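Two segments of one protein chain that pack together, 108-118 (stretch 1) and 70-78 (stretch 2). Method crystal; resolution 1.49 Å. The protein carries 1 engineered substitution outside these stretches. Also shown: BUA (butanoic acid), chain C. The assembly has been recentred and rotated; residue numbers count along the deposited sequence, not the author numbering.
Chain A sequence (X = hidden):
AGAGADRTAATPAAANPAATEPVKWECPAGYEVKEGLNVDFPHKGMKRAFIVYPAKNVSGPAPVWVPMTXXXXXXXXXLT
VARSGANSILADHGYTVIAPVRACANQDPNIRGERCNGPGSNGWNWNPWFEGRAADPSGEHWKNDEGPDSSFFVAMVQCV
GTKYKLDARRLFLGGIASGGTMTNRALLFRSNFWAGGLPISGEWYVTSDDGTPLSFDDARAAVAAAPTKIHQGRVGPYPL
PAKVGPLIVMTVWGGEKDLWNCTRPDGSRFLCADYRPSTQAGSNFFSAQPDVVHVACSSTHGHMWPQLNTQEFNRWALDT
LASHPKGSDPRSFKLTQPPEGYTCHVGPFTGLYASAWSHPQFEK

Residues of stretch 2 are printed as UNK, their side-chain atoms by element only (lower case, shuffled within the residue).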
# COMPACT_ATOMS: atom_id res chain seq x y z
N ASP A 108 8.27 -7.03 16.73
CA ASP A 108 9.66 -6.60 16.67
C ASP A 108 9.87 -5.80 15.39
O ASP A 108 9.83 -6.37 14.31
CB ASP A 108 10.56 -7.83 16.69
CG ASP A 108 12.03 -7.46 16.68
OD1 ASP A 108 12.35 -6.26 16.46
OD2 ASP A 108 12.89 -8.37 16.88
N PRO A 109 10.08 -4.49 15.50
CA PRO A 109 10.28 -3.68 14.28
C PRO A 109 11.58 -3.93 13.58
O PRO A 109 11.82 -3.37 12.51
CB PRO A 109 10.14 -2.24 14.79
CG PRO A 109 10.89 -2.39 16.19
CD PRO A 109 10.22 -3.67 16.73
N ASN A 110 12.44 -4.79 14.13
CA ASN A 110 13.72 -5.10 13.47
C ASN A 110 13.69 -6.41 12.70
O ASN A 110 14.61 -6.68 11.95
CB ASN A 110 14.85 -5.10 14.51
CG ASN A 110 15.00 -3.73 15.10
OD1 ASN A 110 15.29 -2.81 14.37
ND2 ASN A 110 14.74 -3.57 16.37
N ILE A 111 12.67 -7.23 12.88
CA ILE A 111 12.56 -8.47 12.11
C ILE A 111 12.57 -8.12 10.64
O ILE A 111 11.85 -7.17 10.21
CB ILE A 111 11.25 -9.25 12.47
CG1 ILE A 111 11.46 -10.05 13.77
CG2 ILE A 111 10.79 -10.17 11.30
CD1 ILE A 111 12.31 -11.34 13.53
N ARG A 112 13.36 -8.85 9.86
CA ARG A 112 13.44 -8.63 8.41
C ARG A 112 12.61 -9.72 7.73
O ARG A 112 11.39 -9.58 7.69
CB ARG A 112 14.92 -8.61 7.99
CG ARG A 112 15.56 -7.27 8.34
CD ARG A 112 17.07 -7.27 8.05
NE ARG A 112 17.49 -5.88 8.25
CZ ARG A 112 18.73 -5.48 8.47
NH1 ARG A 112 19.74 -6.37 8.54
NH2 ARG A 112 18.98 -4.18 8.62
N GLY A 113 13.20 -10.76 7.15
CA GLY A 113 12.35 -11.77 6.54
C GLY A 113 12.03 -12.98 7.41
O GLY A 113 11.24 -13.80 6.98
N GLU A 114 12.59 -13.06 8.62
CA GLU A 114 12.39 -14.22 9.47
C GLU A 114 10.93 -14.41 9.86
O GLU A 114 10.34 -13.55 10.49
CB GLU A 114 13.25 -14.08 10.75
CG GLU A 114 14.75 -13.79 10.49
CD GLU A 114 15.15 -12.30 10.57
OE1 GLU A 114 14.36 -11.41 10.15
OE2 GLU A 114 16.26 -12.02 11.10
N ARG A 115 10.37 -15.56 9.45
CA ARG A 115 8.98 -15.92 9.70
C ARG A 115 8.00 -14.98 9.09
O ARG A 115 6.84 -14.97 9.53
CB ARG A 115 8.70 -16.08 11.21
CG ARG A 115 9.62 -17.15 11.80
CD ARG A 115 9.67 -17.31 13.35
NE ARG A 115 10.42 -16.28 14.09
CZ ARG A 115 11.76 -16.11 14.11
NH1 ARG A 115 12.29 -15.11 14.84
NH2 ARG A 115 12.57 -16.91 13.42
N CYS A 116 8.45 -14.14 8.17
CA CYS A 116 7.59 -13.21 7.47
C CYS A 116 7.61 -13.41 5.97
O CYS A 116 6.58 -13.30 5.31
CB CYS A 116 8.02 -11.76 7.74
SG CYS A 116 7.50 -11.08 9.36
N ASN A 117 8.79 -13.69 5.41
CA ASN A 117 8.93 -13.79 3.96
C ASN A 117 8.56 -15.18 3.46
O ASN A 117 9.43 -16.06 3.32
CB ASN A 117 10.38 -13.44 3.61
CG ASN A 117 10.67 -13.59 2.14
OD1 ASN A 117 9.77 -13.44 1.32
ND2 ASN A 117 11.94 -13.89 1.80
N GLY A 118 7.28 -15.39 3.18
CA GLY A 118 6.83 -16.68 2.70
C GLY A 118 5.32 -16.67 2.60
O GLY A 118 4.67 -15.67 2.92
N UNK A 70 7.97 -4.31 3.11
CA UNK A 70 7.60 -5.46 2.30
C UNK A 70 7.85 -6.79 2.99
O UNK A 70 7.54 -6.99 4.16
N UNK A 71 8.41 -7.72 2.21
CA UNK A 71 8.66 -9.07 2.72
C UNK A 71 9.94 -9.30 3.44
O UNK A 71 9.97 -10.08 4.39
c UNK A 71 8.61 -10.06 1.54
o UNK A 71 7.29 -10.07 0.97
N UNK A 72 10.98 -8.56 3.06
CA UNK A 72 12.29 -8.78 3.69
C UNK A 72 12.87 -7.61 4.47
O UNK A 72 13.63 -7.83 5.41
c UNK A 72 14.70 -9.25 3.23
c UNK A 72 12.85 -10.58 2.07
c UNK A 72 13.30 -9.22 2.64
N UNK A 73 12.52 -6.38 4.15
CA UNK A 73 13.03 -5.27 4.93
C UNK A 73 12.28 -5.11 6.22
O UNK A 73 11.05 -5.29 6.24
c UNK A 73 13.38 -2.89 1.93
o UNK A 73 12.17 -2.83 1.62
o UNK A 73 14.27 -2.14 1.43
c UNK A 73 13.81 -3.96 2.92
c UNK A 73 12.93 -3.97 4.13
N UNK A 74 12.96 -4.75 7.30
CA UNK A 74 12.24 -4.53 8.55
C UNK A 74 11.47 -3.21 8.56
O UNK A 74 11.67 -2.35 7.70
o UNK A 74 14.08 -3.42 9.67
c UNK A 74 13.22 -4.55 9.74
N UNK A 75 10.56 -3.08 9.51
CA UNK A 75 9.86 -1.80 9.65
C UNK A 75 10.92 -0.73 9.96
O UNK A 75 10.85 0.38 9.42
c UNK A 75 8.80 -1.89 10.73
o UNK A 75 7.73 -2.71 10.23
c UNK A 75 8.26 -0.49 11.06
N UNK A 76 11.89 -1.03 10.82
CA UNK A 76 12.95 -0.04 11.09
C UNK A 76 13.74 0.30 9.84
O UNK A 76 14.08 1.50 9.62
c UNK A 76 13.86 -0.58 12.20
c UNK A 76 15.06 0.33 12.46
o UNK A 76 14.89 1.51 12.75
n UNK A 76 16.27 -0.23 12.35
N UNK A 77 14.00 -0.68 8.99
CA UNK A 77 14.70 -0.40 7.73
C UNK A 77 13.84 0.59 6.90
O UNK A 77 14.31 1.62 6.44
o UNK A 77 16.81 -2.23 8.14
c UNK A 77 15.89 -2.63 7.41
c UNK A 77 14.89 -1.65 6.87
o UNK A 77 15.76 -3.83 7.02
N UNK A 78 12.57 0.27 6.72
CA UNK A 78 11.68 1.11 5.92
C UNK A 78 11.62 2.51 6.48
O UNK A 78 11.46 3.48 5.73
o UNK A 78 8.55 2.03 5.89
n UNK A 78 9.15 1.11 3.91
c UNK A 78 9.25 1.25 5.24
c UNK A 78 10.32 0.44 5.93
C1 BUA C . 4.30 -11.91 -3.60
C2 BUA C . 5.22 -10.70 -3.72
C3 BUA C . 5.35 -10.04 -2.34
C4 BUA C . 6.34 -8.87 -2.39
O1 BUA C . 6.98 -8.64 -1.33
O2 BUA C . 6.38 -8.20 -3.44
O HOH W 1 16.09 -3.37 11.51
O HOH W 2 9.84 -5.85 11.52

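Position 70 has no side-chain atoms at all and nothing of stretch 1 near it; it is Gly70. Position 71 carries one carbon and then one oxygen. The carbon lies 3.6 Å from Asn117 OD1, and the backbone O sits 3.6 Å from Gly113 CA. This is Ser71, whose OG donates to butanoic acid O1 at 2.7 Å.

At position 72 one carbon carries two more, a beta-branched hydrocarbon; one of the outer carbons is 3.4 Å from Asn117 ND2. Branching without a heteroatom gives Val72. Gly113 passes close beside it: an ideal CB on that glycine would lie 3.6 Å from Val72 CG2, and would be crowded by Asn117 CB at 3.3 Å.

Position 73 has three carbons in a row, the last bearing two oxygens. Its CB points away from stretch 1 and it buries little there, a long carboxylate: Glu73. Position 74 again shows one carbon and one oxygen, but here CB points toward stretch 1 and lies 3.0 Å from Ile111 O, 3.3 Å from Pro109 O and 3.4 Å from Asn110 O. A small side chain fits among these carbonyls, and its oxygen accepts from the backbone N of position 77 at 2.8 Å, capping the helix. It is Ser74.

Position 75 has a carbon bearing one oxygen and one carbon, and its CB is 4.3 Å from Pro109 CB; this is Thr75. Position 76 has two carbons, the second carrying one oxygen and one nitrogen. The nitrogen is 3.4 Å from Asn110 OD1, and its backbone N donates to Pro109 O at 2.9 Å, nearly straight. The amide identifies Asn76. A water joins Ser74 OG, Asn76 ND2 and Asn110 OD1.

Position 77 has two carbons, the second with two oxygens, and both oxygens face the Arg112 guanidinium. The short carboxylate is Asp77: Arg112 NH2 donates to OD1 and Arg112 NE to OD2, each at 3.0 Å, forming a salt bridge. OD2 also accepts from Ser74 N at 3.0 Å, so the cap is reciprocal. Position 78 has two carbons, then oxygen and nitrogen, and makes no contact with stretch 1; it is Asn78.

The rule is to dock a loop onto a capped helix start. The Asp108 to Ile111 turn offers Pro109 O to the first helical turn, and a second water ties Asp108 O and Ile111 O together. Arg112 then reaches the carboxylate that completes the cap, so one aspartate serves both fold and contact. Beyond it the two stretches run close at Gly113, whose CA is 4.1 Å from Val72 CA.

Stretch 2 70-78: GSVESTNDN
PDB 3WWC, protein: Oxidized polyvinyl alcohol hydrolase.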